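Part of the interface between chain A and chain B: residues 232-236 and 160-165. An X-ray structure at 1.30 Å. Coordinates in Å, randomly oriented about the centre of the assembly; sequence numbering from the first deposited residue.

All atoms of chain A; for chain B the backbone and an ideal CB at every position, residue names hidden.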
# COMPACT_ATOMS: atom_id res chain seq x y z
N THR A 232 -1.77 -1.58 4.68
CA THR A 232 -0.34 -1.71 4.90
C THR A 232 0.44 -1.87 3.60
O THR A 232 1.61 -2.26 3.62
CB THR A 232 -0.02 -2.86 5.83
OG1 THR A 232 -0.68 -4.01 5.30
CG2 THR A 232 -0.49 -2.56 7.25
N GLY A 233 -0.16 -1.53 2.47
CA GLY A 233 0.58 -1.43 1.23
C GLY A 233 1.15 -2.75 0.71
O GLY A 233 0.63 -3.84 0.95
N ALA A 234 2.25 -2.63 -0.03
CA ALA A 234 2.88 -3.77 -0.68
C ALA A 234 3.90 -4.41 0.24
O ALA A 234 4.41 -3.80 1.18
CB ALA A 234 3.56 -3.32 -1.96
N CYS A 235 4.24 -5.65 -0.08
CA CYS A 235 5.38 -6.30 0.56
C CYS A 235 6.65 -5.61 0.14
O CYS A 235 6.84 -5.27 -1.04
CB CYS A 235 5.45 -7.77 0.14
SG CYS A 235 3.95 -8.66 0.62
N VAL A 236 7.54 -5.39 1.09
CA VAL A 236 8.83 -4.82 0.74
C VAL A 236 9.61 -5.90 -0.04
O VAL A 236 9.57 -7.06 0.35
CB VAL A 236 9.54 -4.27 1.98
CG1 VAL A 236 10.96 -3.83 1.68
CG2 VAL A 236 8.76 -3.11 2.59
N UNK B 160 -1.38 -7.16 -7.79
CA UNK B 160 -0.93 -6.04 -8.62
C UNK B 160 0.49 -5.59 -8.31
O UNK B 160 1.12 -4.91 -9.13
CB UNK B 160 -1.88 -4.85 -8.45
N UNK B 161 0.99 -5.94 -7.12
CA UNK B 161 2.35 -5.57 -6.73
C UNK B 161 3.39 -6.63 -7.03
O UNK B 161 4.58 -6.41 -6.80
CB UNK B 161 2.39 -5.25 -5.23
N UNK B 162 2.95 -7.79 -7.50
CA UNK B 162 3.89 -8.90 -7.65
C UNK B 162 4.35 -9.40 -6.29
O UNK B 162 5.49 -9.86 -6.16
CB UNK B 162 5.10 -8.48 -8.49
N UNK B 163 3.49 -9.32 -5.28
CA UNK B 163 3.80 -9.90 -3.97
C UNK B 163 4.08 -11.40 -4.08
O UNK B 163 3.59 -12.07 -4.99
CB UNK B 163 2.65 -9.65 -2.99
N UNK B 164 4.87 -11.94 -3.13
CA UNK B 164 5.19 -13.37 -3.13
C UNK B 164 4.02 -14.36 -3.27
O UNK B 164 4.11 -15.30 -4.08
CB UNK B 164 5.93 -13.69 -1.83
N UNK B 165 2.95 -14.18 -2.50
CA UNK B 165 1.85 -15.14 -2.50
C UNK B 165 0.85 -14.84 -3.63
O UNK B 165 0.28 -13.75 -3.68
CB UNK B 165 1.14 -15.12 -1.15

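Position 160 of chain B, the first of the segment, lies out of reach of the chain A stretch, with nothing of it within 5.5 Å of the ideal CB. The contact therefore places no demand on it, and many side chains would serve. The deposited residue is I160(B), which makes no contact with the chain A stretch.

At position 161 the CA-to-CB bond points toward chain A, and the ideal CB lies 4.0 Å from A234(A) CB. What chain A offers here is the methyl of A234(A), with the carbonyl O of G233(A) beside it: an uncharged surface, mainly apolar. A flat or extended apolar side chain would suit it: leucine, methionine or an aromatic residue. The residue is Y161(B). With chi1 m, its ring lies against the alanine, A234(A) CB standing 3.7 Å from the ring centroid of Y161(B) and 21° off the normal, a CH-pi contact over one face. The closest approach, A234(A) CB to Y161(B) CD1, is 3.5 Å. The ring also reaches G233(A), whose O lies 3.9 Å from Y161(B) CE1, while the hydroxyl is hydrogen-bonded elsewhere in the structure.

Position 162 has phi/psi of 68/33, and the positive phi by itself favours glycine, though asparagine or aspartate could also adopt it. The chain A stretch is out of reach. The residue is G162(B), which makes no contact with that stretch.

At position 163 the CA-to-CB bond points sideways, yet the ideal CB is 4.0 Å from C235(A) SG, and the backbone N of C235(A) is a donor within range of a short side chain. Aspartate or asparagine would fit, since an acceptor two bonds beyond CB can reach the N. The residue is D163(B), with chi1 m, whose carboxylate comes nearer to chain A than the direction of its CB suggests. C235(A) N donates a hydrogen bond to D163(B) OD1 at 3.1 Å, with an N-H...acceptor angle of 155°. The same oxygen accepts from a water, 2.7 Å from D163(B) OD1, whose O also donates to C235(A) O at 2.8 Å; direct and bridged links thus engage both polar backbone atoms of the cysteine.

At position 164, phi/psi of -49/-48 is compatible with proline, but CB points sideways and finds nothing within 5.5 Å, so small or polar residues would also be tolerated. P164(B) brings its CD to 4.1 Å from C235(A) SG, a modest apolar contact.

Position 165 also points sideways, with no atom of the chain A stretch within 5.5 Å of the ideal CB, where a polar residue is reasonable. E165(B) leads its carboxylate away.

Chain B 160-165: IYGDPE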
# COMPACT_ATOMS: atom_id res chain seq x y z
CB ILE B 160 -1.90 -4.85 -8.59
CG1 ILE B 160 -1.98 -4.24 -7.20
CG2 ILE B 160 -3.28 -5.27 -9.11
CD1 ILE B 160 -2.79 -2.94 -7.17
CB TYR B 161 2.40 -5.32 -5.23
CG TYR B 161 1.44 -4.30 -4.67
CD1 TYR B 161 0.73 -4.60 -3.50
CD2 TYR B 161 1.27 -3.05 -5.25
CE1 TYR B 161 -0.12 -3.69 -2.89
CE2 TYR B 161 0.36 -2.11 -4.67
CZ TYR B 161 -0.31 -2.45 -3.49
OH TYR B 161 -1.17 -1.52 -2.92
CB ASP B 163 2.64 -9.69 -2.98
CG ASP B 163 2.44 -8.23 -2.56
OD1 ASP B 163 3.44 -7.49 -2.40
OD2 ASP B 163 1.25 -7.86 -2.37
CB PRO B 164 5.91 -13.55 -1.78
CG PRO B 164 6.62 -12.26 -1.60
CD PRO B 164 5.62 -11.22 -2.08
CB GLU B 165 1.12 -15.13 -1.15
CG GLU B 165 0.03 -16.21 -1.01
CD GLU B 165 0.55 -17.66 -1.06
OE1 GLU B 165 1.62 -17.96 -0.50
OE2 GLU B 165 -0.13 -18.52 -1.66
O HOH W 1 5.67 -6.27 -3.42
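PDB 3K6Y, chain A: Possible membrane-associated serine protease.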